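Local coordinates for SecB-like chaperone Rv1957 (Mycobacterium tuberculosis, PDB 5MTW), which acts as the chaperone of a toxin-antitoxin-chaperone system, preventing aggregation of the antitoxin HigA1 and allowing the toxin HigB1 to be neutralised, at residues Arg42-Leu50 and Cys76-Ala84; Thr103-Leu111 and Leu140-Leu151. All blocks are in the same frame, centred on the assembly; numbering follows the deposited sequence.

Contact 1: Arg42-Leu50 and Cys76-Ala84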
loop_
_atom_site.group_PDB
_atom_site.type_symbol
_atom_site.label_atom_id
_atom_site.label_comp_id
_atom_site.label_asym_id
_atom_site.label_seq_id
_atom_site.Cartn_x
_atom_site.Cartn_y
_atom_site.Cartn_z
ATOM N N ARG A 42 -19.650 4.831 11.814
ATOM C CA ARG A 42 -19.844 5.954 12.772
ATOM C C ARG A 42 -18.515 6.708 12.841
ATOM O O ARG A 42 -17.448 6.165 12.434
ATOM C CB ARG A 42 -20.252 5.432 14.195
ATOM N N ALA A 43 -18.536 7.935 13.366
ATOM C CA ALA A 43 -17.289 8.685 13.614
ATOM C C ALA A 43 -16.388 8.066 14.740
ATOM O O ALA A 43 -16.879 7.619 15.767
ATOM C CB ALA A 43 -17.628 10.163 13.944
ATOM N N PRO A 44 -15.048 8.063 14.570
ATOM C CA PRO A 44 -14.218 7.654 15.674
ATOM C C PRO A 44 -14.184 8.792 16.715
ATOM O O PRO A 44 -14.504 9.902 16.350
ATOM C CB PRO A 44 -12.835 7.442 15.014
ATOM C CG PRO A 44 -12.847 8.344 13.826
ATOM C CD PRO A 44 -14.267 8.340 13.351
ATOM N N LYS A 45 -13.822 8.506 17.978
ATOM C CA LYS A 45 -13.721 9.524 19.063
ATOM C C LYS A 45 -12.484 9.287 19.900
ATOM O O LYS A 45 -12.568 8.743 20.999
ATOM C CB LYS A 45 -14.926 9.430 19.967
ATOM C CG LYS A 45 -16.189 9.859 19.271
ATOM C CD LYS A 45 -17.424 9.290 19.954
ATOM C CE LYS A 45 -18.657 10.010 19.473
ATOM N NZ LYS A 45 -19.845 9.222 19.910
ATOM N N PRO A 46 -11.306 9.617 19.349
ATOM C CA PRO A 46 -10.038 9.335 20.050
ATOM C C PRO A 46 -10.066 9.812 21.520
ATOM O O PRO A 46 -9.710 9.050 22.453
ATOM C CB PRO A 46 -9.002 10.098 19.219
ATOM C CG PRO A 46 -9.609 10.248 17.853
ATOM C CD PRO A 46 -11.104 10.126 17.974
ATOM N N ALA A 47 -10.550 11.044 21.708
ATOM C CA ALA A 47 -10.610 11.681 23.018
ATOM C C ALA A 47 -11.500 10.926 24.009
ATOM O O ALA A 47 -11.184 10.868 25.183
ATOM C CB ALA A 47 -11.069 13.117 22.863
ATOM N N GLN A 48 -12.601 10.333 23.555
ATOM C CA GLN A 48 -13.382 9.447 24.435
ATOM C C GLN A 48 -12.547 8.197 24.733
ATOM O O GLN A 48 -12.575 7.662 25.831
ATOM C CB GLN A 48 -14.700 9.024 23.791
ATOM C CG GLN A 48 -15.924 9.208 24.670
ATOM C CD GLN A 48 -16.418 10.639 24.666
ATOM O OE1 GLN A 48 -16.511 11.282 23.618
ATOM N NE2 GLN A 48 -16.737 11.145 25.837
ATOM N N GLY A 49 -11.800 7.741 23.733
ATOM C CA GLY A 49 -10.996 6.535 23.842
ATOM C C GLY A 49 -11.340 5.617 22.677
ATOM O O GLY A 49 -12.468 5.092 22.587
ATOM N N LEU A 50 -10.376 5.423 21.775
ATOM C CA LEU A 50 -10.588 4.528 20.622
ATOM C C LEU A 50 -9.772 3.231 20.779
ATOM O O LEU A 50 -8.599 3.226 21.240
ATOM C CB LEU A 50 -10.475 5.352 19.319
ATOM C CG LEU A 50 -10.061 4.788 18.006
ATOM C CD1 LEU A 50 -10.157 5.768 16.848
ATOM C CD2 LEU A 50 -8.616 4.497 18.263
ATOM N N CYS A 76 -8.764 -12.965 9.309
ATOM C CA CYS A 76 -8.716 -11.924 10.325
ATOM C C CYS A 76 -10.090 -11.243 10.482
ATOM O O CYS A 76 -10.816 -10.978 9.463
ATOM C CB CYS A 76 -7.689 -10.868 9.975
ATOM S SG CYS A 76 -6.087 -11.534 9.555
ATOM N N HIS A 77 -10.388 -10.852 11.712
ATOM C CA HIS A 77 -11.610 -10.060 12.021
ATOM C C HIS A 77 -11.166 -8.847 12.893
ATOM O O HIS A 77 -10.611 -8.998 13.976
ATOM C CB HIS A 77 -12.757 -10.890 12.675
ATOM C CG HIS A 77 -14.038 -10.093 12.757
ATOM N ND1 HIS A 77 -14.877 -9.918 11.672
ATOM C CD2 HIS A 77 -14.555 -9.323 13.748
ATOM C CE1 HIS A 77 -15.880 -9.127 12.005
ATOM N NE2 HIS A 77 -15.702 -8.746 13.256
ATOM N N LEU A 78 -11.296 -7.675 12.331
ATOM C CA LEU A 78 -10.925 -6.425 12.946
ATOM C C LEU A 78 -12.183 -5.651 13.316
ATOM O O LEU A 78 -13.124 -5.412 12.484
ATOM C CB LEU A 78 -10.070 -5.603 11.985
ATOM C CG LEU A 78 -9.787 -4.178 12.438
ATOM C CD1 LEU A 78 -8.818 -4.237 13.548
ATOM C CD2 LEU A 78 -9.254 -3.285 11.322
ATOM N N ARG A 79 -12.204 -5.200 14.553
ATOM C CA ARG A 79 -13.317 -4.402 15.062
ATOM C C ARG A 79 -12.676 -3.206 15.721
ATOM O O ARG A 79 -11.870 -3.352 16.634
ATOM C CB ARG A 79 -14.131 -5.171 16.109
ATOM C CG ARG A 79 -15.237 -6.067 15.602
ATOM C CD ARG A 79 -16.062 -6.675 16.788
ATOM N NE ARG A 79 -17.526 -6.494 16.686
ATOM C CZ ARG A 79 -18.347 -7.113 15.823
ATOM N NH1 ARG A 79 -17.891 -7.940 14.923
ATOM N NH2 ARG A 79 -19.650 -6.904 15.861
ATOM N N ILE A 80 -12.970 -2.049 15.177
ATOM C CA ILE A 80 -12.549 -0.760 15.741
ATOM C C ILE A 80 -13.736 -0.127 16.456
ATOM O O ILE A 80 -14.818 -0.052 15.910
ATOM C CB ILE A 80 -12.003 0.171 14.649
ATOM C CG1 ILE A 80 -10.701 -0.446 14.094
ATOM C CG2 ILE A 80 -11.714 1.555 15.191
ATOM C CD1 ILE A 80 -10.126 0.338 12.957
ATOM N N GLN A 81 -13.478 0.331 17.672
ATOM C CA GLN A 81 -14.517 0.738 18.590
ATOM C C GLN A 81 -14.152 1.989 19.374
ATOM O O GLN A 81 -13.009 2.132 19.809
ATOM C CB GLN A 81 -14.696 -0.354 19.615
ATOM C CG GLN A 81 -15.162 -1.680 19.069
ATOM C CD GLN A 81 -15.493 -2.625 20.185
ATOM O OE1 GLN A 81 -14.659 -2.861 21.023
ATOM N NE2 GLN A 81 -16.717 -3.107 20.237
ATOM N N ASN A 82 -15.165 2.837 19.552
ATOM C CA ASN A 82 -15.247 3.924 20.615
ATOM C C ASN A 82 -15.487 3.354 22.027
ATOM O O ASN A 82 -16.421 2.609 22.254
ATOM C CB ASN A 82 -16.398 4.942 20.298
ATOM C CG ASN A 82 -16.099 5.786 19.055
ATOM O OD1 ASN A 82 -14.933 6.001 18.753
ATOM N ND2 ASN A 82 -17.136 6.222 18.302
ATOM N N GLN A 83 -14.638 3.735 22.964
ATOM C CA GLN A 83 -14.767 3.330 24.383
ATOM C C GLN A 83 -15.620 4.373 25.155
ATOM O O GLN A 83 -15.644 5.553 24.790
ATOM C CB GLN A 83 -13.354 3.267 25.000
ATOM C CG GLN A 83 -13.024 2.040 25.829
ATOM C CD GLN A 83 -11.525 1.905 26.070
ATOM O OE1 GLN A 83 -10.766 2.852 25.885
ATOM N NE2 GLN A 83 -11.096 0.726 26.473
ATOM N N ALA A 84 -16.329 3.928 26.190
ATOM C CA ALA A 84 -16.652 4.780 27.347
ATOM C C ALA A 84 -17.605 5.922 27.039
ATOM O O ALA A 84 -18.359 5.857 26.088
ATOM C CB ALA A 84 -15.359 5.332 27.954
#
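The flat carboxamide of Asn82 meets the loop 42-50 over one face and in its plane. Over the face runs the aliphatic part of Lys45, which crosses the Asn82 side chain at about a right angle. Lys45 CD stands 3.5 Å from Asn82 ND2. In the amide plane, Asn82 ND2 gives a hydrogen bond to Ala43 O, 2.9 Å long and almost straight at 171°. On the OD1 side, Lys45 N reaches Asn82 OD1 at 2.8 Å, but the bond is weak, bent to 128°, and its donor sits above the plane on the side of the Lys45 chain. Asn82 CG is turned opposite its own carbonyl carbon (chi1 -68°), and this sends the amide to the loop backbone.

Past Asn82 the backbones meet directly. Gln83 N donates to Gly49 O over a short 2.6 Å. Gln48 CB and CG both lie 3.7 Å from Gln83 O. Gly49 has backbone angles that suit a residue without CB. Leu50 and Asn82 form an antiparallel non-hydrogen-bonded pair, with CA atoms 4.7 Å apart, at the start of strand 50-62. The bound peptide hydrogen-bonds to the Leu50 backbone, and its aromatic packing reaches both Leu50 and Ile80.

The contact thus depends mainly on polar groups. The straight ND2 bond holds the asparagine amide in its rotation, and the weak bond to OD1 adds to it. Both partners are main-chain atoms, so the amide ties the loop to the end of strand 69-82, beside the peptide.

Contact 2: Thr103-Leu111 and Leu140-Leu151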
loop_
_atom_site.group_PDB
_atom_site.type_symbol
_atom_site.label_atom_id
_atom_site.label_comp_id
_atom_site.label_asym_id
_atom_site.label_seq_id
_atom_site.Cartn_x
_atom_site.Cartn_y
_atom_site.Cartn_z
ATOM N N THR A 103 -15.488 -2.233 10.944
ATOM C CA THR A 103 -15.236 -3.619 11.020
ATOM C C THR A 103 -14.690 -4.108 9.670
ATOM O O THR A 103 -15.015 -3.582 8.608
ATOM C CB THR A 103 -16.532 -4.480 11.312
ATOM O OG1 THR A 103 -17.460 -4.293 10.264
ATOM C CG2 THR A 103 -17.172 -4.047 12.524
ATOM N N ALA A 104 -13.811 -5.063 9.769
ATOM C CA ALA A 104 -13.248 -5.705 8.593
ATOM C C ALA A 104 -13.023 -7.170 8.807
ATOM O O ALA A 104 -12.521 -7.601 9.861
ATOM C CB ALA A 104 -11.941 -5.075 8.291
ATOM N N ASP A 105 -13.232 -7.904 7.748
ATOM C CA ASP A 105 -12.970 -9.338 7.728
ATOM C C ASP A 105 -12.238 -9.631 6.415
ATOM O O ASP A 105 -12.740 -9.306 5.332
ATOM C CB ASP A 105 -14.277 -10.128 7.841
ATOM C CG ASP A 105 -14.081 -11.641 7.594
ATOM O OD1 ASP A 105 -13.149 -12.331 8.161
ATOM O OD2 ASP A 105 -14.894 -12.158 6.815
ATOM N N PHE A 106 -11.015 -10.100 6.540
ATOM C CA PHE A 106 -10.205 -10.379 5.392
ATOM C C PHE A 106 -9.326 -11.619 5.586
ATOM O O PHE A 106 -9.057 -12.042 6.720
ATOM C CB PHE A 106 -9.391 -9.112 5.040
ATOM C CG PHE A 106 -8.449 -8.674 6.113
ATOM C CD1 PHE A 106 -8.883 -7.891 7.153
ATOM C CD2 PHE A 106 -7.167 -9.100 6.117
ATOM C CE1 PHE A 106 -8.011 -7.458 8.192
ATOM C CE2 PHE A 106 -6.269 -8.727 7.119
ATOM C CZ PHE A 106 -6.689 -7.882 8.163
ATOM N N GLU A 107 -8.769 -12.139 4.499
ATOM C CA GLU A 107 -7.922 -13.288 4.620
ATOM C C GLU A 107 -6.752 -13.286 3.617
ATOM O O GLU A 107 -6.972 -12.939 2.462
ATOM C CB GLU A 107 -8.762 -14.537 4.311
ATOM C CG GLU A 107 -8.040 -15.827 4.578
ATOM C CD GLU A 107 -8.928 -17.051 4.280
ATOM O OE1 GLU A 107 -9.939 -16.926 3.592
ATOM O OE2 GLU A 107 -8.610 -18.145 4.803
ATOM N N PHE A 108 -5.544 -13.474 4.131
ATOM C CA PHE A 108 -4.347 -13.548 3.367
ATOM C C PHE A 108 -3.921 -15.022 3.177
ATOM O O PHE A 108 -4.207 -15.924 4.007
ATOM C CB PHE A 108 -3.209 -12.715 4.039
ATOM C CG PHE A 108 -3.244 -11.225 3.658
ATOM C CD1 PHE A 108 -2.589 -10.782 2.517
ATOM C CD2 PHE A 108 -3.962 -10.271 4.416
ATOM C CE1 PHE A 108 -2.650 -9.418 2.109
ATOM C CE2 PHE A 108 -4.024 -8.936 4.028
ATOM C CZ PHE A 108 -3.305 -8.500 2.923
ATOM N N ALA A 109 -3.208 -15.253 2.083
ATOM C CA ALA A 109 -2.657 -16.518 1.766
ATOM C C ALA A 109 -1.224 -16.420 1.370
ATOM O O ALA A 109 -0.914 -15.493 0.634
ATOM C CB ALA A 109 -3.340 -17.063 0.561
ATOM N N ALA A 110 -0.432 -17.368 1.854
ATOM C CA ALA A 110 0.939 -17.626 1.481
ATOM C C ALA A 110 1.143 -19.064 0.838
ATOM O O ALA A 110 0.722 -20.120 1.371
ATOM C CB ALA A 110 1.879 -17.376 2.671
ATOM N N LEU A 111 1.811 -19.061 -0.302
ATOM C CA LEU A 111 2.037 -20.266 -1.138
ATOM C C LEU A 111 3.490 -20.755 -0.884
ATOM O O LEU A 111 4.405 -19.962 -0.937
ATOM C CB LEU A 111 1.914 -19.900 -2.601
ATOM C CG LEU A 111 2.191 -21.033 -3.638
ATOM C CD1 LEU A 111 1.270 -22.221 -3.355
ATOM C CD2 LEU A 111 2.036 -20.557 -5.065
ATOM N N LEU A 140 3.280 -13.962 7.222
ATOM C CA LEU A 140 2.043 -13.310 6.790
ATOM C C LEU A 140 1.727 -12.085 7.655
ATOM O O LEU A 140 1.126 -11.132 7.193
ATOM C CB LEU A 140 0.852 -14.275 6.847
ATOM C CG LEU A 140 0.704 -15.235 5.635
ATOM C CD1 LEU A 140 -0.369 -16.307 5.888
ATOM C CD2 LEU A 140 0.362 -14.345 4.436
ATOM N N TYR A 141 2.112 -12.107 8.925
ATOM C CA TYR A 141 1.766 -11.038 9.818
ATOM C C TYR A 141 2.108 -9.644 9.292
ATOM O O TYR A 141 1.285 -8.753 9.403
ATOM C CB TYR A 141 2.318 -11.259 11.266
ATOM C CG TYR A 141 1.877 -10.170 12.200
ATOM C CD1 TYR A 141 0.617 -10.183 12.754
ATOM C CD2 TYR A 141 2.714 -9.143 12.544
ATOM C CE1 TYR A 141 0.207 -9.190 13.600
ATOM C CE2 TYR A 141 2.306 -8.127 13.393
ATOM C CZ TYR A 141 1.039 -8.161 13.923
ATOM O OH TYR A 141 0.578 -7.288 14.836
ATOM N N PRO A 142 3.300 -9.468 8.654
ATOM C CA PRO A 142 3.602 -8.080 8.194
ATOM C C PRO A 142 2.654 -7.587 7.067
ATOM O O PRO A 142 2.333 -6.424 6.980
ATOM C CB PRO A 142 5.047 -8.191 7.703
ATOM C CG PRO A 142 5.622 -9.257 8.542
ATOM C CD PRO A 142 4.521 -10.269 8.795
ATOM N N TYR A 143 2.107 -8.525 6.289
ATOM C CA TYR A 143 1.202 -8.173 5.251
ATOM C C TYR A 143 -0.149 -7.788 5.792
ATOM O O TYR A 143 -0.908 -6.920 5.253
ATOM C CB TYR A 143 0.986 -9.344 4.295
ATOM C CG TYR A 143 2.231 -9.618 3.490
ATOM C CD1 TYR A 143 3.254 -10.394 4.029
ATOM C CD2 TYR A 143 2.382 -9.114 2.205
ATOM C CE1 TYR A 143 4.435 -10.661 3.309
ATOM C CE2 TYR A 143 3.544 -9.385 1.467
ATOM C CZ TYR A 143 4.565 -10.159 2.018
ATOM O OH TYR A 143 5.708 -10.432 1.246
ATOM N N ILE A 144 -0.443 -8.422 6.900
ATOM C CA ILE A 144 -1.699 -8.180 7.607
ATOM C C ILE A 144 -1.647 -6.801 8.252
ATOM O O ILE A 144 -2.541 -6.070 8.170
ATOM C CB ILE A 144 -2.027 -9.252 8.684
ATOM C CG1 ILE A 144 -2.519 -10.556 8.004
ATOM C CG2 ILE A 144 -3.093 -8.739 9.643
ATOM C CD1 ILE A 144 -2.434 -11.831 8.872
ATOM N N ARG A 145 -0.532 -6.492 8.868
ATOM C CA ARG A 145 -0.350 -5.189 9.494
ATOM C C ARG A 145 -0.386 -4.033 8.459
ATOM O O ARG A 145 -0.977 -2.982 8.682
ATOM C CB ARG A 145 1.026 -5.209 10.200
ATOM C CG ARG A 145 1.473 -3.874 10.756
ATOM C CD ARG A 145 2.690 -4.150 11.705
ATOM N NE ARG A 145 3.304 -2.916 12.271
ATOM C CZ ARG A 145 4.243 -2.197 11.686
ATOM N NH1 ARG A 145 4.696 -2.492 10.470
ATOM N NH2 ARG A 145 4.738 -1.146 12.281
ATOM N N GLU A 146 0.261 -4.246 7.313
ATOM C CA GLU A 146 0.280 -3.230 6.281
ATOM C C GLU A 146 -1.146 -3.008 5.729
ATOM O O GLU A 146 -1.550 -1.897 5.431
ATOM C CB GLU A 146 1.235 -3.548 5.142
ATOM C CG GLU A 146 1.316 -2.436 4.090
ATOM C CD GLU A 146 0.198 -2.486 3.045
ATOM O OE1 GLU A 146 -0.381 -3.564 2.829
ATOM O OE2 GLU A 146 -0.133 -1.440 2.413
ATOM N N TYR A 147 -1.906 -4.089 5.616
ATOM C CA TYR A 147 -3.229 -3.974 5.102
ATOM C C TYR A 147 -4.169 -3.187 6.042
ATOM O O TYR A 147 -5.016 -2.406 5.590
ATOM C CB TYR A 147 -3.781 -5.422 4.746
ATOM C CG TYR A 147 -5.085 -5.305 4.091
ATOM C CD1 TYR A 147 -5.201 -4.719 2.823
ATOM C CD2 TYR A 147 -6.238 -5.742 4.701
ATOM C CE1 TYR A 147 -6.441 -4.549 2.205
ATOM C CE2 TYR A 147 -7.458 -5.587 4.101
ATOM C CZ TYR A 147 -7.559 -4.978 2.848
ATOM O OH TYR A 147 -8.863 -4.785 2.331
ATOM N N VAL A 148 -4.035 -3.431 7.352
ATOM C CA VAL A 148 -4.797 -2.732 8.325
ATOM C C VAL A 148 -4.489 -1.228 8.299
ATOM O O VAL A 148 -5.353 -0.422 8.402
ATOM C CB VAL A 148 -4.705 -3.379 9.694
ATOM C CG1 VAL A 148 -5.338 -2.532 10.769
ATOM C CG2 VAL A 148 -5.417 -4.753 9.700
ATOM N N TYR A 149 -3.208 -0.920 8.109
ATOM C CA TYR A 149 -2.751 0.448 8.106
ATOM C C TYR A 149 -3.333 1.137 6.861
ATOM O O TYR A 149 -3.798 2.258 6.910
ATOM C CB TYR A 149 -1.211 0.501 8.100
ATOM C CG TYR A 149 -0.682 1.879 7.867
ATOM C CD1 TYR A 149 -0.597 2.805 8.889
ATOM C CD2 TYR A 149 -0.250 2.264 6.615
ATOM C CE1 TYR A 149 -0.055 4.038 8.663
ATOM C CE2 TYR A 149 0.274 3.512 6.374
ATOM C CZ TYR A 149 0.368 4.412 7.406
ATOM O OH TYR A 149 0.899 5.695 7.168
ATOM N N ASP A 150 -3.306 0.430 5.734
ATOM C CA ASP A 150 -3.774 1.007 4.456
ATOM C C ASP A 150 -5.295 1.225 4.503
ATOM O O ASP A 150 -5.791 2.277 4.132
ATOM C CB ASP A 150 -3.361 0.159 3.303
ATOM C CG ASP A 150 -4.017 0.578 1.954
ATOM O OD1 ASP A 150 -5.149 0.182 1.714
ATOM O OD2 ASP A 150 -3.460 1.337 1.169
ATOM N N LEU A 151 -6.001 0.204 5.000
ATOM C CA LEU A 151 -7.439 0.278 5.067
ATOM C C LEU A 151 -7.957 1.320 5.956
ATOM O O LEU A 151 -8.923 2.102 5.602
ATOM C CB LEU A 151 -7.937 -1.107 5.516
ATOM C CG LEU A 151 -9.408 -1.439 5.467
ATOM C CD1 LEU A 151 -10.147 -1.177 4.125
ATOM C CD2 LEU A 151 -9.491 -2.933 5.872
#
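Phe108 has the largest area buried here, and its ring points at the helix. Its CE2 and CZ corner comes within 3.6 Å of Tyr147 CB. The edge of the ring is turned to the face of Tyr147 in an offset edge-to-face pair, with planes at 72°. Tyr143 CB lies over one Phe108 face, toward the rim. The Ile144 and Phe108 side chains run past each other in opposite directions, with Ile144 CG1 3.9 Å from Phe108 CD2.

Phe106 lies on the same side of the strand. Its CG sits between the backbone N and the carbonyl carbon (chi1 62°). The edge of Tyr147 is turned to the Phe106 face in an edge-to-face pair, planes at 62°, with Tyr147 CD2 over the ring centre. Ile144 CG2 lies at the edge of the Phe106 ring. Val148 CG2 reaches Phe106 CZ at 3.7 Å. Tyr147 therefore joins both phenylalanines into an aromatic cluster, while its OH hydrogen-bonds Thr36 OG1 on strand 26-40.

Leu140 closes the far end. Its CD2 touches Phe108 CB at 3.9 Å and Ala110 CB at 3.8 Å.

No hydrogen bond crosses between strand and helix. Tyr143 stacks edge-to-face with Tyr149 of a second subunit, and Glu146 makes a salt bridge to Arg154 of a fourth. Such a long helix, packed on a four-stranded antiparallel sheet and joining its partners in a tetramer, is the arrangement of the SecB fold.

Contact 2 is core and contact 1 is surface. Their centres lie about 19 Å apart, yet both use the same antiparallel sheet. Strands 69-82 and 99-114 are neighbours in it, and Cys76 N and Leu78 N probably hydrogen-bond to Phe106 O and Ala104 O. The helix of contact 2 also covers strand 69-82, with Ile144 on Cys76, Val148 on Leu78 and Thr152 on Ile80. The chemistry follows the place. Contact 2 is apolar and aromatic, buried between sheet and helix next to the tetramer interface. Contact 1 holds a partly exposed loop at a strand end by hydrogen bonds, close to the bound antitoxin peptide.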